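Local coordinates for alternansucrase (Leuconostoc mesenteroides, PDB 6HVG), which belongs to glycoside hydrolase family 70, large multidomain enzymes built round a (beta/alpha)8 barrel, and carries a bound calcium ion, at residues Q593-M601 and A1152-Q1160. Numbering follows the deposited sequence.
Sequences QLNWLHYLM and AIADWVPDQ. With CA (calcium ion), chain C.
Helix-on-strand packing in the (beta/alpha)8 barrel of a family 70 enzyme is exemplified where Trp596 and Leu597 of helix 593-601 close on Trp1156, at the end of strand 1152-1156. The two axes run nearly antiparallel, at 156° and 9.6 Å apart, so that one face of the helix follows the strand and then the loop beyond it. Trp1156 buries more surface in the contact than any other residue. Its CG is anti to the backbone N (chi1 -163°), and this brings the indole to the helix, where the methyl CD1 of Leu597 sits over one face, 4.3 Å from the centroid of the five-membered ring, in a CH-pi contact. The carbonyl O of Gln593 meets the same indole at its edge, 3.6 Å from CZ2. The six-membered ring of Trp596 leans against it obliquely, planes 39° apart, and reaches past to Val1157, whose carbonyl O lies at the Trp596 edge, 3.5 Å from CZ3. Farther along, the bent chain of Met601 brings its CE to 3.8 Å from CB of Ala1154. At the other end the Gln593 amide rests on CB of Pro1158, the two side chains crossing at about a right angle; its OE1 is hydrogen-bonded to Arg1115, and NE2 to Asn584 and, weakly, to Pro1158 O (3.3 Å). One residue on, Asp1159 OD1 binds the calcium ion at 2.2 Å, a site completed by Glu575, Asp581, Asn625 and water. Within the parallel sheet, strand 1151-1156 runs between strands 617-620 and 1081-1083; Leu597 and Met601 also rest on Ile618 of the former, while Met601 and Pro1158 touch helix 629-642.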
ATOM      1  N   GLN A 593      -5.918  21.151  16.733  1.00 49.26           N
ATOM      2  CA  GLN A 593      -4.909  21.204  15.687  1.00 50.52           C
ATOM      3  C   GLN A 593      -4.312  22.619  15.599  1.00 51.69           C
ATOM      4  O   GLN A 593      -3.140  22.777  15.298  1.00 50.35           O
ATOM      5  CB  GLN A 593      -5.481  20.807  14.332  1.00 53.00           C
ATOM      6  CG  GLN A 593      -6.062  19.424  14.222  1.00 50.70           C
ATOM      7  CD  GLN A 593      -5.041  18.331  14.251  1.00 48.41           C
ATOM      8  OE1 GLN A 593      -3.855  18.522  14.512  1.00 52.17           O
ATOM      9  NE2 GLN A 593      -5.510  17.164  13.959  1.00 46.36           N
ATOM     10  N   LEU A 594      -5.135  23.636  15.834  1.00 51.81           N
ATOM     11  CA  LEU A 594      -4.645  25.011  15.883  1.00 53.23           C
ATOM     12  C   LEU A 594      -3.751  25.239  17.094  1.00 50.25           C
ATOM     13  O   LEU A 594      -2.764  25.960  17.009  1.00 45.98           O
ATOM     14  CB  LEU A 594      -5.828  25.992  15.924  1.00 56.13           C
ATOM     15  CG  LEU A 594      -5.491  27.484  16.000  1.00 55.27           C
ATOM     16  CD1 LEU A 594      -4.692  27.893  14.764  1.00 55.52           C
ATOM     17  CD2 LEU A 594      -6.775  28.287  16.153  1.00 53.71           C
ATOM     18  N   ASN A 595      -4.127  24.656  18.236  1.00 50.78           N
ATOM     19  CA  ASN A 595      -3.307  24.735  19.452  1.00 50.16           C
ATOM     20  C   ASN A 595      -1.921  24.165  19.182  1.00 48.89           C
ATOM     21  O   ASN A 595      -0.915  24.792  19.514  1.00 47.59           O
ATOM     22  CB  ASN A 595      -3.963  23.974  20.611  1.00 50.51           C
ATOM     23  CG  ASN A 595      -3.433  24.391  21.982  1.00 51.24           C
ATOM     24  OD1 ASN A 595      -3.738  25.486  22.465  1.00 53.89           O
ATOM     25  ND2 ASN A 595      -2.639  23.528  22.613  1.00 48.40           N
ATOM     26  N   TRP A 596      -1.892  22.993  18.542  1.00 46.88           N
ATOM     27  CA  TRP A 596      -0.645  22.338  18.168  1.00 45.48           C
ATOM     28  C   TRP A 596       0.150  23.193  17.218  1.00 45.21           C
ATOM     29  O   TRP A 596       1.369  23.315  17.353  1.00 50.39           O
ATOM     30  CB  TRP A 596      -0.945  20.999  17.521  1.00 45.10           C
ATOM     31  CG  TRP A 596       0.242  20.095  17.310  1.00 43.74           C
ATOM     32  CD1 TRP A 596       1.340  19.987  18.093  1.00 43.05           C
ATOM     33  CD2 TRP A 596       0.388  19.123  16.283  1.00 41.22           C
ATOM     34  NE1 TRP A 596       2.180  19.024  17.600  1.00 40.96           N
ATOM     35  CE2 TRP A 596       1.609  18.480  16.486  1.00 40.88           C
ATOM     36  CE3 TRP A 596      -0.389  18.756  15.191  1.00 43.16           C
ATOM     37  CZ2 TRP A 596       2.073  17.473  15.647  1.00 42.51           C
ATOM     38  CZ3 TRP A 596       0.078  17.753  14.346  1.00 43.05           C
ATOM     39  CH2 TRP A 596       1.286  17.117  14.594  1.00 41.27           C
ATOM     40  N   LEU A 597      -0.543  23.793  16.260  1.00 45.31           N
ATOM     41  CA  LEU A 597       0.091  24.680  15.280  1.00 42.63           C
ATOM     42  C   LEU A 597       0.704  25.887  15.942  1.00 42.21           C
ATOM     43  O   LEU A 597       1.797  26.291  15.587  1.00 46.56           O
ATOM     44  CB  LEU A 597      -0.914  25.141  14.242  1.00 41.45           C
ATOM     45  CG  LEU A 597      -0.410  26.113  13.189  1.00 41.84           C
ATOM     46  CD1 LEU A 597       0.729  25.510  12.373  1.00 40.99           C
ATOM     47  CD2 LEU A 597      -1.573  26.521  12.304  1.00 43.21           C
ATOM     48  N   HIS A 598       0.008  26.473  16.899  1.00 44.75           N
ATOM     49  CA  HIS A 598       0.556  27.595  17.652  1.00 46.95           C
ATOM     50  C   HIS A 598       1.787  27.131  18.384  1.00 48.10           C
ATOM     51  O   HIS A 598       2.815  27.807  18.363  1.00 56.09           O
ATOM     52  CB  HIS A 598      -0.467  28.120  18.641  1.00 48.41           C
ATOM     53  CG  HIS A 598       0.018  29.264  19.470  1.00 48.58           C
ATOM     54  ND1 HIS A 598      -0.083  30.578  19.058  1.00 49.05           N
ATOM     55  CD2 HIS A 598       0.551  29.295  20.712  1.00 48.98           C
ATOM     56  CE1 HIS A 598       0.388  31.367  20.004  1.00 49.67           C
ATOM     57  NE2 HIS A 598       0.776  30.614  21.020  1.00 50.93           N
ATOM     58  N   TYR A 599       1.688  25.966  19.016  1.00 45.84           N
ATOM     59  CA  TYR A 599       2.788  25.405  19.797  1.00 46.65           C
ATOM     60  C   TYR A 599       4.055  25.242  18.961  1.00 48.68           C
ATOM     61  O   TYR A 599       5.154  25.512  19.449  1.00 48.01           O
ATOM     62  CB  TYR A 599       2.364  24.077  20.400  1.00 43.90           C
ATOM     63  CG  TYR A 599       3.442  23.264  21.070  1.00 42.27           C
ATOM     64  CD1 TYR A 599       3.776  23.478  22.385  1.00 44.43           C
ATOM     65  CD2 TYR A 599       4.081  22.239  20.399  1.00 43.43           C
ATOM     66  CE1 TYR A 599       4.718  22.689  23.023  1.00 45.96           C
ATOM     67  CE2 TYR A 599       5.019  21.441  21.024  1.00 42.75           C
ATOM     68  CZ  TYR A 599       5.331  21.670  22.334  1.00 44.71           C
ATOM     69  OH  TYR A 599       6.278  20.895  22.975  1.00 48.12           O
ATOM     70  N   LEU A 600       3.907  24.835  17.706  1.00 49.91           N
ATOM     71  CA  LEU A 600       5.072  24.659  16.833  1.00 51.22           C
ATOM     72  C   LEU A 600       5.648  26.002  16.396  1.00 52.50           C
ATOM     73  O   LEU A 600       6.865  26.181  16.402  1.00 52.43           O
ATOM     74  CB  LEU A 600       4.723  23.797  15.613  1.00 50.73           C
ATOM     75  CG  LEU A 600       4.336  22.347  15.927  1.00 53.86           C
ATOM     76  CD1 LEU A 600       3.610  21.710  14.766  1.00 49.95           C
ATOM     77  CD2 LEU A 600       5.539  21.494  16.324  1.00 55.34           C
ATOM     78  N   MET A 601       4.780  26.947  16.034  1.00 53.94           N
ATOM     79  CA  MET A 601       5.224  28.274  15.579  1.00 55.29           C
ATOM     80  C   MET A 601       5.737  29.146  16.720  1.00 53.89           C
ATOM     81  O   MET A 601       6.367  30.165  16.474  1.00 56.46           O
ATOM     82  CB  MET A 601       4.099  29.013  14.858  1.00 55.71           C
ATOM     83  CG  MET A 601       3.562  28.334  13.606  1.00 54.08           C
ATOM     84  SD  MET A 601       4.787  28.143  12.304  1.00 54.32           S
ATOM     85  CE  MET A 601       5.234  26.441  12.638  1.00 61.75           C
ATOM     86  N   ALA A1152      12.899  27.972   9.364  1.00 42.85           N
ATOM     87  CA  ALA A1152      12.724  26.570   9.753  1.00 43.06           C
ATOM     88  C   ALA A1152      11.273  26.147   9.558  1.00 44.76           C
ATOM     89  O   ALA A1152      10.325  26.792  10.064  1.00 45.15           O
ATOM     90  CB  ALA A1152      13.143  26.349  11.204  1.00 42.11           C
ATOM     91  N   ILE A1153      11.094  25.055   8.827  1.00 45.49           N
ATOM     92  CA  ILE A1153       9.756  24.524   8.542  1.00 46.30           C
ATOM     93  C   ILE A1153       9.416  23.378   9.477  1.00 43.75           C
ATOM     94  O   ILE A1153      10.174  22.418   9.609  1.00 47.00           O
ATOM     95  CB  ILE A1153       9.623  24.059   7.076  1.00 46.61           C
ATOM     96  CG1 ILE A1153       9.468  25.257   6.155  1.00 47.80           C
ATOM     97  CG2 ILE A1153       8.417  23.181   6.893  1.00 47.54           C
ATOM     98  CD1 ILE A1153       9.772  24.921   4.713  1.00 50.97           C
ATOM     99  N   ALA A1154       8.256  23.491  10.107  1.00 42.87           N
ATOM    100  CA  ALA A1154       7.712  22.443  10.960  1.00 44.38           C
ATOM    101  C   ALA A1154       6.835  21.516  10.144  1.00 43.02           C
ATOM    102  O   ALA A1154       5.993  21.984   9.403  1.00 41.60           O
ATOM    103  CB  ALA A1154       6.876  23.077  12.067  1.00 46.18           C
ATOM    104  N   ASP A1155       7.017  20.209  10.283  1.00 46.56           N
ATOM    105  CA  ASP A1155       6.128  19.242   9.628  1.00 46.63           C
ATOM    106  C   ASP A1155       4.857  19.093  10.466  1.00 45.45           C
ATOM    107  O   ASP A1155       4.889  18.549  11.558  1.00 46.10           O
ATOM    108  CB  ASP A1155       6.815  17.877   9.438  1.00 48.20           C
ATOM    109  CG  ASP A1155       6.489  17.236   8.091  1.00 51.30           C
ATOM    110  OD1 ASP A1155       5.359  17.372   7.619  1.00 54.75           O
ATOM    111  OD2 ASP A1155       7.361  16.595   7.489  1.00 57.65           O
ATOM    112  N   TRP A1156       3.749  19.609   9.953  1.00 43.82           N
ATOM    113  CA  TRP A1156       2.448  19.545  10.633  1.00 43.69           C
ATOM    114  C   TRP A1156       1.709  18.284  10.161  1.00 44.14           C
ATOM    115  O   TRP A1156       1.345  18.155   8.975  1.00 42.24           O
ATOM    116  CB  TRP A1156       1.648  20.795  10.280  1.00 42.97           C
ATOM    117  CG  TRP A1156       0.490  21.124  11.131  1.00 43.45           C
ATOM    118  CD1 TRP A1156       0.437  21.085  12.487  1.00 44.83           C
ATOM    119  CD2 TRP A1156      -0.791  21.622  10.692  1.00 41.86           C
ATOM    120  NE1 TRP A1156      -0.801  21.511  12.928  1.00 45.27           N
ATOM    121  CE2 TRP A1156      -1.566  21.851  11.842  1.00 42.85           C
ATOM    122  CE3 TRP A1156      -1.344  21.907   9.446  1.00 40.73           C
ATOM    123  CZ2 TRP A1156      -2.867  22.357  11.781  1.00 42.85           C
ATOM    124  CZ3 TRP A1156      -2.654  22.414   9.388  1.00 40.93           C
ATOM    125  CH2 TRP A1156      -3.393  22.627  10.544  1.00 41.03           C
ATOM    126  N   VAL A1157       1.492  17.362  11.097  1.00 43.65           N
ATOM    127  CA  VAL A1157       1.012  16.013  10.791  1.00 41.77           C
ATOM    128  C   VAL A1157      -0.312  15.717  11.481  1.00 37.33           C
ATOM    129  O   VAL A1157      -0.364  14.938  12.397  1.00 40.77           O
ATOM    130  CB  VAL A1157       2.083  14.970  11.189  1.00 41.46           C
ATOM    131  CG1 VAL A1157       1.648  13.569  10.793  1.00 44.30           C
ATOM    132  CG2 VAL A1157       3.399  15.306  10.512  1.00 40.38           C
ATOM    133  N   PRO A1158      -1.398  16.323  11.017  1.00 36.76           N
ATOM    134  CA  PRO A1158      -2.690  16.177  11.677  1.00 37.41           C
ATOM    135  C   PRO A1158      -3.503  14.910  11.373  1.00 38.49           C
ATOM    136  O   PRO A1158      -4.496  14.668  12.067  1.00 39.44           O
ATOM    137  CB  PRO A1158      -3.452  17.411  11.179  1.00 36.95           C
ATOM    138  CG  PRO A1158      -2.911  17.645   9.827  1.00 36.37           C
ATOM    139  CD  PRO A1158      -1.459  17.307   9.925  1.00 36.72           C
ATOM    140  N   ASP A1159      -3.120  14.117  10.368  1.00 40.77           N
ATOM    141  CA  ASP A1159      -3.944  12.981   9.939  1.00 41.93           C
ATOM    142  C   ASP A1159      -4.030  11.836  10.955  1.00 45.49           C
ATOM    143  O   ASP A1159      -5.092  11.233  11.104  1.00 52.62           O
ATOM    144  CB  ASP A1159      -3.481  12.424   8.603  1.00 41.06           C
ATOM    145  CG  ASP A1159      -4.331  11.233   8.135  1.00 42.08           C
ATOM    146  OD1 ASP A1159      -5.533  11.387   7.872  1.00 45.19           O
ATOM    147  OD2 ASP A1159      -3.791  10.110   8.066  1.00 41.57           O
ATOM    148  N   GLN A1160      -2.937  11.501  11.638  1.00 44.62           N
ATOM    149  CA  GLN A1160      -2.954  10.321  12.505  1.00 44.86           C
ATOM    150  C   GLN A1160      -2.023  10.372  13.702  1.00 44.21           C
ATOM    151  O   GLN A1160      -1.186  11.261  13.825  1.00 49.76           O
ATOM    152  CB  GLN A1160      -2.688   9.027  11.687  1.00 45.62           C
ATOM    153  CG  GLN A1160      -1.242   8.759  11.300  1.00 47.84           C
ATOM    154  CD  GLN A1160      -0.710   9.690  10.222  1.00 51.03           C
ATOM    155  OE1 GLN A1160      -1.398   9.948   9.225  1.00 51.00           O
ATOM    156  NE2 GLN A1160       0.522  10.178  10.394  1.00 49.37           N
TER
HETATM  157 CA    CA C2000      -7.659  10.927   7.708  1.00 47.20          CA
HETATM  158  O   HOH W   1      -7.348  12.403   9.537  1.00 40.78           O